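Long-range contacts in minor capsid protein (Enterobacteria phage PRD1, PDB 1YQ5), which forms, together with P31 and P2, the spike complexes at the fivefold vertices of the phage capsid and is essential for infectivity: residues G75-R80 / C92-L97; T64-N69 / G100-L105; A19-N24 / S132-N137. All coordinates share one frame; numbering follows the deposited sequence.

Contact 1: residues G75-R80 / C92-L97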
loop_
_atom_site.group_PDB
_atom_site.type_symbol
_atom_site.label_atom_id
_atom_site.label_comp_id
_atom_site.label_asym_id
_atom_site.label_seq_id
_atom_site.Cartn_x
_atom_site.Cartn_y
_atom_site.Cartn_z
ATOM N N GLY A 75 14.051 -16.551 0.488
ATOM C CA GLY A 75 14.139 -15.659 -0.654
ATOM C C GLY A 75 13.230 -14.451 -0.509
ATOM O O GLY A 75 12.831 -14.084 0.598
ATOM N N ASN A 76 12.902 -13.834 -1.638
ATOM C CA ASN A 76 12.042 -12.660 -1.647
ATOM C C ASN A 76 10.880 -12.833 -2.603
ATOM O O ASN A 76 11.051 -13.320 -3.721
ATOM C CB ASN A 76 12.829 -11.423 -2.082
ATOM C CG ASN A 76 13.976 -11.113 -1.156
ATOM O OD1 ASN A 76 13.772 -10.744 -0.005
ATOM N ND2 ASN A 76 15.200 -11.276 -1.653
ATOM N N TYR A 77 9.694 -12.449 -2.151
ATOM C CA TYR A 77 8.530 -12.504 -3.010
ATOM C C TYR A 77 8.584 -11.224 -3.834
ATOM O O TYR A 77 8.726 -10.127 -3.285
ATOM C CB TYR A 77 7.245 -12.561 -2.188
ATOM C CG TYR A 77 6.942 -13.951 -1.678
ATOM C CD1 TYR A 77 7.470 -14.408 -0.473
ATOM C CD2 TYR A 77 6.155 -14.821 -2.427
ATOM C CE1 TYR A 77 7.218 -15.711 -0.025
ATOM C CE2 TYR A 77 5.901 -16.121 -1.994
ATOM C CZ TYR A 77 6.433 -16.559 -0.795
ATOM O OH TYR A 77 6.175 -17.844 -0.377
ATOM N N LEU A 78 8.507 -11.375 -5.152
ATOM C CA LEU A 78 8.553 -10.240 -6.064
ATOM C C LEU A 78 7.159 -10.012 -6.634
ATOM O O LEU A 78 6.540 -10.940 -7.158
ATOM C CB LEU A 78 9.528 -10.523 -7.208
ATOM C CG LEU A 78 10.899 -11.078 -6.814
ATOM C CD1 LEU A 78 11.724 -11.285 -8.071
ATOM C CD2 LEU A 78 11.605 -10.124 -5.854
ATOM N N LEU A 79 6.666 -8.783 -6.532
ATOM C CA LEU A 79 5.337 -8.472 -7.046
ATOM C C LEU A 79 5.378 -7.350 -8.065
ATOM O O LEU A 79 6.156 -6.405 -7.932
ATOM C CB LEU A 79 4.390 -8.099 -5.903
ATOM C CG LEU A 79 4.041 -9.225 -4.928
ATOM C CD1 LEU A 79 5.231 -9.514 -4.038
ATOM C CD2 LEU A 79 2.838 -8.821 -4.083
ATOM N N ARG A 80 4.533 -7.458 -9.083
ATOM C CA ARG A 80 4.488 -6.447 -10.125
ATOM C C ARG A 80 3.098 -6.227 -10.700
ATOM O O ARG A 80 2.347 -7.176 -10.944
ATOM C CB ARG A 80 5.435 -6.822 -11.269
ATOM C CG ARG A 80 5.426 -5.834 -12.424
ATOM C CD ARG A 80 6.296 -6.329 -13.574
ATOM N NE ARG A 80 5.638 -7.389 -14.332
ATOM C CZ ARG A 80 6.273 -8.232 -15.143
ATOM N NH1 ARG A 80 7.595 -8.152 -15.298
ATOM N NH2 ARG A 80 5.586 -9.141 -15.821
ATOM N N CYS A 92 9.449 -8.441 -1.265
ATOM C CA CYS A 92 9.129 -8.660 0.141
ATOM C C CYS A 92 9.860 -9.874 0.706
ATOM O O CYS A 92 9.563 -11.011 0.339
ATOM C CB CYS A 92 7.619 -8.861 0.300
ATOM S SG CYS A 92 6.619 -7.587 -0.528
ATOM N N PRO A 93 10.833 -9.644 1.605
ATOM C CA PRO A 93 11.593 -10.747 2.202
ATOM C C PRO A 93 10.684 -11.769 2.883
ATOM O O PRO A 93 9.850 -11.421 3.718
ATOM C CB PRO A 93 12.516 -10.033 3.189
ATOM C CG PRO A 93 12.778 -8.720 2.491
ATOM C CD PRO A 93 11.390 -8.341 2.014
ATOM N N ALA A 94 10.855 -13.033 2.520
ATOM C CA ALA A 94 10.047 -14.097 3.092
ATOM C C ALA A 94 10.603 -14.586 4.421
ATOM O O ALA A 94 11.788 -14.427 4.714
ATOM C CB ALA A 94 9.956 -15.260 2.117
ATOM N N SER A 95 9.726 -15.176 5.222
ATOM C CA SER A 95 10.090 -15.748 6.512
ATOM C C SER A 95 8.913 -16.628 6.884
ATOM O O SER A 95 7.881 -16.602 6.214
ATOM C CB SER A 95 10.279 -14.668 7.583
ATOM O OG SER A 95 9.033 -14.130 7.991
ATOM N N SER A 96 9.058 -17.408 7.944
ATOM C CA SER A 96 7.971 -18.270 8.366
ATOM C C SER A 96 6.790 -17.406 8.809
ATOM O O SER A 96 5.628 -17.751 8.571
ATOM C CB SER A 96 8.430 -19.171 9.513
ATOM O OG SER A 96 7.449 -20.164 9.764
ATOM N N LEU A 97 7.096 -16.273 9.436
ATOM C CA LEU A 97 6.067 -15.349 9.911
ATOM C C LEU A 97 5.459 -14.518 8.781
ATOM O O LEU A 97 4.321 -14.055 8.878
ATOM C CB LEU A 97 6.655 -14.413 10.972
ATOM C CG LEU A 97 6.982 -15.092 12.305
ATOM C CD1 LEU A 97 7.780 -14.155 13.208
ATOM C CD2 LEU A 97 5.677 -15.506 12.972
HETATM O O HOH W 1 14.203 -13.994 3.140
#
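N76 and P93 sit opposite each other as a non-hydrogen-bonded antiparallel pair, and their side chains cross obliquely. The N76 side chain leans back beside its own backbone N (chi1 -61°) and its amide oxygen reaches across the strand gap: OD1 of N76 lies 3.1 Å from CA of P93 and 3.4 Å from CG of the same ring. On the other face of the sheet Y77 meets its neighbours by its ring edge. CE1 of Y77 is 3.5 Å from CB of A94, with the C92 carbonyl oxygen also at that edge, near the ring plane. These pairs lie at the open end of the beta hairpin 76-83/86-93, an outer part of one sheet of the jelly roll. Y77 and C92 exchange two backbone bonds, Y77 N to C92 O (2.9 Å) and C92 N to Y77 O (2.7 Å). Beyond them, A94 N donates to G75 O at 3.0 Å, and a water gives its protons to G75 O and A94 O, bridging the two strand ends. Deeper in, CD1 of L79 rests 4.2 Å from SG of C92. The Y77 hydroxyl is bonded to the backbone oxygen of V72, while P93 packs on P93 of the third subunit.

Contact 2: residues T64-N69 / G100-L105; sequences TMTVKN and GGTISL
T64 and S104 meet through their hydroxyls: OG1 of T64 donates to OG of S104 at 2.8 Å. Both oxygens have further partners in the second subunit, OG1 at the backbone N of L106 and S104 OG at the carbonyl of that subunit's S104. M65, a selenomethionine, turns to the other face and is gripped by a two-bond backbone pair with I103, M65 N to I103 O (2.9 Å) and I103 N to M65 O (3.0 Å). On that face CB of M65 touches CG2 of I103 at 3.9 Å, the two side chains set at a slant. T66 and T102 lie side by side, pointing the same way; the T66 methyl CG2 is 3.6 Å from OG1 of T102, whose bond goes to V89 O of the second subunit. V67 repeats the paired backbone bonds with G101, and its CG1 sits between the backbone N and the carbonyl carbon (chi1 61°), 3.4 Å from G101 N. The V67 oxygen also approaches CA of G100, at 3.1 Å. K68 ends the strand beside G100, its amine forming a salt bridge with D87 of the second subunit. The two strands run antiparallel (178°) at the edge of one sheet of a jelly-roll sandwich of the C1q/TNF type, where the hydroxyl-bearing face meets the neighbouring subunit of the trimer.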
loop_
_atom_site.group_PDB
_atom_site.type_symbol
_atom_site.label_atom_id
_atom_site.label_comp_id
_atom_site.label_asym_id
_atom_site.label_seq_id
_atom_site.Cartn_x
_atom_site.Cartn_y
_atom_site.Cartn_z
ATOM N N THR A 64 -4.588 -3.630 -5.082
ATOM C CA THR A 64 -3.858 -4.418 -4.103
ATOM C C THR A 64 -3.735 -5.859 -4.566
ATOM O O THR A 64 -4.690 -6.447 -5.067
ATOM C CB THR A 64 -4.556 -4.442 -2.720
ATOM O OG1 THR A 64 -4.501 -3.141 -2.123
ATOM C CG2 THR A 64 -3.869 -5.451 -1.790
HETATM N N MSE A 65 -2.540 -6.411 -4.421
HETATM C CA MSE A 65 -2.309 -7.803 -4.750
HETATM C C MSE A 65 -1.490 -8.370 -3.613
HETATM O O MSE A 65 -0.444 -7.821 -3.258
HETATM C CB MSE A 65 -1.548 -7.974 -6.062
HETATM C CG MSE A 65 -1.158 -9.434 -6.278
HETATM SE SE MSE A 65 -0.437 -9.845 -8.015
HETATM C CE MSE A 65 1.058 -8.578 -7.976
ATOM N N THR A 66 -1.979 -9.458 -3.031
ATOM C CA THR A 66 -1.299 -10.105 -1.923
ATOM C C THR A 66 -1.099 -11.584 -2.202
ATOM O O THR A 66 -1.803 -12.176 -3.020
ATOM C CB THR A 66 -2.114 -9.983 -0.623
ATOM O OG1 THR A 66 -3.424 -10.524 -0.834
ATOM C CG2 THR A 66 -2.228 -8.529 -0.199
ATOM N N VAL A 67 -0.131 -12.177 -1.516
ATOM C CA VAL A 67 0.134 -13.594 -1.675
ATOM C C VAL A 67 0.639 -14.217 -0.389
ATOM O O VAL A 67 1.383 -13.597 0.372
ATOM C CB VAL A 67 1.191 -13.879 -2.777
ATOM C CG1 VAL A 67 2.513 -13.214 -2.426
ATOM C CG2 VAL A 67 1.395 -15.383 -2.921
ATOM N N LYS A 68 0.190 -15.445 -0.155
ATOM C CA LYS A 68 0.619 -16.255 0.970
ATOM C C LYS A 68 0.901 -17.619 0.342
ATOM O O LYS A 68 0.082 -18.142 -0.414
ATOM C CB LYS A 68 -0.481 -16.415 2.033
ATOM C CG LYS A 68 -0.738 -15.205 2.928
ATOM C CD LYS A 68 0.539 -14.668 3.571
ATOM C CE LYS A 68 1.354 -15.743 4.297
ATOM N NZ LYS A 68 0.652 -16.378 5.455
ATOM N N ASN A 69 2.077 -18.161 0.627
ATOM C CA ASN A 69 2.482 -19.479 0.149
ATOM C C ASN A 69 3.368 -19.946 1.290
ATOM O O ASN A 69 4.600 -19.961 1.197
ATOM C CB ASN A 69 3.272 -19.379 -1.157
ATOM C CG ASN A 69 3.515 -20.738 -1.788
ATOM O OD1 ASN A 69 4.264 -21.558 -1.252
ATOM N ND2 ASN A 69 2.873 -20.989 -2.924
ATOM N N GLY A 100 5.091 -14.525 2.293
ATOM C CA GLY A 100 4.405 -13.932 1.166
ATOM C C GLY A 100 4.766 -12.474 1.007
ATOM O O GLY A 100 5.809 -12.026 1.484
ATOM N N GLY A 101 3.897 -11.727 0.340
ATOM C CA GLY A 101 4.165 -10.322 0.128
ATOM C C GLY A 101 2.911 -9.534 -0.180
ATOM O O GLY A 101 1.818 -10.093 -0.302
ATOM N N THR A 102 3.082 -8.229 -0.333
ATOM C CA THR A 102 1.968 -7.338 -0.598
ATOM C C THR A 102 2.390 -6.141 -1.435
ATOM O O THR A 102 3.483 -5.610 -1.259
ATOM C CB THR A 102 1.391 -6.782 0.730
ATOM O OG1 THR A 102 0.865 -7.857 1.522
ATOM C CG2 THR A 102 0.300 -5.753 0.450
ATOM N N ILE A 103 1.522 -5.731 -2.353
ATOM C CA ILE A 103 1.770 -4.535 -3.145
ATOM C C ILE A 103 0.428 -3.831 -3.294
ATOM O O ILE A 103 -0.570 -4.443 -3.687
ATOM C CB ILE A 103 2.376 -4.823 -4.550
ATOM C CG1 ILE A 103 2.823 -3.493 -5.179
ATOM C CG2 ILE A 103 1.360 -5.507 -5.459
ATOM C CD1 ILE A 103 3.604 -3.629 -6.482
ATOM N N SER A 104 0.404 -2.552 -2.936
ATOM C CA SER A 104 -0.809 -1.754 -3.022
ATOM C C SER A 104 -0.467 -0.458 -3.717
ATOM O O SER A 104 0.576 0.141 -3.450
ATOM C CB SER A 104 -1.371 -1.477 -1.631
ATOM O OG SER A 104 -1.894 -2.671 -1.078
ATOM N N LEU A 105 -1.361 -0.021 -4.595
ATOM C CA LEU A 105 -1.123 1.174 -5.384
ATOM C C LEU A 105 -2.364 2.000 -5.682
ATOM O O LEU A 105 -3.449 1.460 -5.886
ATOM C CB LEU A 105 -0.517 0.766 -6.730
ATOM C CG LEU A 105 0.702 -0.151 -6.742
ATOM C CD1 LEU A 105 0.618 -1.106 -7.928
ATOM C CD2 LEU A 105 1.964 0.690 -6.804
#

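Contact 3: residues A19-N24 / S132-N137; sequences ASIAAN and SNYIIN
I21 lays the end of its side chain over one face of the Y134 ring, and this is where the contact is tight. Its CD1 stands 3.7 Å from the ring centroid, 15° off the ring normal, in a CH-pi contact displaced toward the CE2 rim; I21 CD1 to Y134 CE2 is 3.6 Å. CG1 also touches that side of the ring, 3.8 Å from Y134 CE2, as the two side chains cross. The I21 chain is extended at its second torsion (chi2 175°), which carries CD1 away from the backbone and onto the ring. The same methyl then meets CD1 of I136 at 4.1 Å, so one carbon joins the aromatic face to the aliphatic core. The Y134 hydroxyl is bonded to the carbonyl of P18, the residue before A19, which tethers the far end of the ring to the same loop.

Toward solvent the contact is thin. No hydrogen bond links 19-24 to 132-137, and the exposed residues A19, S20 and S132 merely brush: the A19 oxygen is 3.4 Å from CB of S132, and the CB atoms of S20 and S132 are 4.5 Å apart. Backbone hydrogen bonds to residues outside 132-137 also tie the loop down: I21 with L131, which adjoins that segment, and N24 with N126 on strand 119-126 of the other sheet. I136 meanwhile packs inward on M65 and V67. Running from one sheet toward the other in this way, the loop appears to help close one end of the hydrophobic core of the two-sheet jelly roll.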
loop_
_atom_site.group_PDB
_atom_site.type_symbol
_atom_site.label_atom_id
_atom_site.label_comp_id
_atom_site.label_asym_id
_atom_site.label_seq_id
_atom_site.Cartn_x
_atom_site.Cartn_y
_atom_site.Cartn_z
ATOM N N ALA A 19 -0.223 -24.354 -12.219
ATOM C CA ALA A 19 0.013 -25.421 -11.256
ATOM C C ALA A 19 1.262 -25.083 -10.456
ATOM O O ALA A 19 1.398 -25.465 -9.297
ATOM C CB ALA A 19 0.188 -26.761 -11.981
ATOM N N SER A 20 2.174 -24.351 -11.085
ATOM C CA SER A 20 3.401 -23.953 -10.420
ATOM C C SER A 20 3.922 -22.656 -11.009
ATOM O O SER A 20 4.177 -22.569 -12.211
ATOM C CB SER A 20 4.467 -25.043 -10.559
ATOM O OG SER A 20 5.679 -24.647 -9.937
ATOM N N ILE A 21 4.063 -21.641 -10.162
ATOM C CA ILE A 21 4.578 -20.359 -10.615
ATOM C C ILE A 21 6.096 -20.458 -10.550
ATOM O O ILE A 21 6.672 -20.625 -9.471
ATOM C CB ILE A 21 4.092 -19.205 -9.712
ATOM C CG1 ILE A 21 2.560 -19.148 -9.732
ATOM C CG2 ILE A 21 4.696 -17.879 -10.194
ATOM C CD1 ILE A 21 1.953 -18.116 -8.784
ATOM N N ALA A 22 6.737 -20.362 -11.709
ATOM C CA ALA A 22 8.187 -20.475 -11.804
ATOM C C ALA A 22 8.935 -19.513 -10.890
ATOM O O ALA A 22 8.482 -18.397 -10.629
ATOM C CB ALA A 22 8.626 -20.265 -13.255
ATOM N N ALA A 23 10.091 -19.953 -10.408
ATOM C CA ALA A 23 10.906 -19.127 -9.537
ATOM C C ALA A 23 11.630 -18.043 -10.337
ATOM O O ALA A 23 11.901 -18.208 -11.525
ATOM C CB ALA A 23 11.931 -19.994 -8.803
ATOM N N ASN A 24 11.921 -16.935 -9.668
ATOM C CA ASN A 24 12.656 -15.816 -10.249
ATOM C C ASN A 24 12.288 -15.422 -11.675
ATOM O O ASN A 24 13.157 -15.326 -12.537
ATOM C CB ASN A 24 14.157 -16.104 -10.206
ATOM C CG ASN A 24 14.980 -14.841 -10.132
ATOM O OD1 ASN A 24 16.108 -14.780 -10.627
ATOM N ND2 ASN A 24 14.423 -13.822 -9.504
ATOM N N SER A 132 3.554 -23.362 -5.529
ATOM C CA SER A 132 2.499 -24.287 -5.926
ATOM C C SER A 132 1.495 -24.495 -4.796
ATOM O O SER A 132 0.736 -25.462 -4.800
ATOM C CB SER A 132 3.103 -25.635 -6.335
ATOM O OG SER A 132 3.781 -26.235 -5.247
ATOM N N ASN A 133 1.493 -23.578 -3.834
ATOM C CA ASN A 133 0.590 -23.657 -2.685
ATOM C C ASN A 133 0.292 -22.223 -2.272
ATOM O O ASN A 133 0.448 -21.842 -1.114
ATOM C CB ASN A 133 1.280 -24.417 -1.546
ATOM C CG ASN A 133 0.497 -24.369 -0.248
ATOM O OD1 ASN A 133 -0.723 -24.533 -0.238
ATOM N ND2 ASN A 133 1.199 -24.152 0.860
ATOM N N TYR A 134 -0.161 -21.438 -3.242
ATOM C CA TYR A 134 -0.423 -20.026 -3.030
ATOM C C TYR A 134 -1.878 -19.590 -3.006
ATOM O O TYR A 134 -2.743 -20.200 -3.627
ATOM C CB TYR A 134 0.303 -19.230 -4.119
ATOM C CG TYR A 134 -0.135 -19.610 -5.523
ATOM C CD1 TYR A 134 -1.260 -19.028 -6.105
ATOM C CD2 TYR A 134 0.548 -20.587 -6.250
ATOM C CE1 TYR A 134 -1.699 -19.408 -7.374
ATOM C CE2 TYR A 134 0.118 -20.975 -7.523
ATOM C CZ TYR A 134 -1.007 -20.381 -8.073
ATOM O OH TYR A 134 -1.453 -20.764 -9.314
ATOM N N ILE A 135 -2.131 -18.527 -2.254
ATOM C CA ILE A 135 -3.448 -17.920 -2.195
ATOM C C ILE A 135 -3.145 -16.472 -2.541
ATOM O O ILE A 135 -2.504 -15.755 -1.771
ATOM C CB ILE A 135 -4.088 -17.988 -0.803
ATOM C CG1 ILE A 135 -4.438 -19.437 -0.459
ATOM C CG2 ILE A 135 -5.373 -17.147 -0.795
ATOM C CD1 ILE A 135 -5.437 -20.057 -1.425
ATOM N N ILE A 136 -3.574 -16.068 -3.728
ATOM C CA ILE A 136 -3.345 -14.721 -4.204
ATOM C C ILE A 136 -4.670 -13.983 -4.296
ATOM O O ILE A 136 -5.657 -14.511 -4.818
ATOM C CB ILE A 136 -2.671 -14.739 -5.599
ATOM C CG1 ILE A 136 -1.295 -15.403 -5.492
ATOM C CG2 ILE A 136 -2.546 -13.318 -6.150
ATOM C CD1 ILE A 136 -0.593 -15.578 -6.826
ATOM N N ASN A 137 -4.692 -12.772 -3.758
ATOM C CA ASN A 137 -5.883 -11.944 -3.807
ATOM C C ASN A 137 -5.532 -10.680 -4.568
ATOM O O ASN A 137 -4.504 -10.051 -4.309
ATOM C CB ASN A 137 -6.356 -11.594 -2.396
ATOM C CG ASN A 137 -7.054 -12.756 -1.717
ATOM O OD1 ASN A 137 -8.218 -13.054 -2.006
ATOM N ND2 ASN A 137 -6.345 -13.425 -0.825
#

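In the fold
Along the chain, the C-terminal domain (Domain-2) of P5, the three pairings enclose one another: contact 3 joins the outermost segments, contact 2 lies within its span, and contact 1 is the innermost. The centres of contacts 1 and 2 are about 9 Å apart, and each is about 12 Å from that of contact 3. Contact 2 and the 132-137 side of contact 3 reach the same sheet, in which strands 59-68 and 135-142 are neighbours, whereas contact 1 belongs to the facing sheet; L79 meets M65 across the interior. The loop of contact 3 reaches L78 through N24. Contacts 1 and 2 both touch the second subunit, so strands that pair within the sandwich also contribute to the trimer interface.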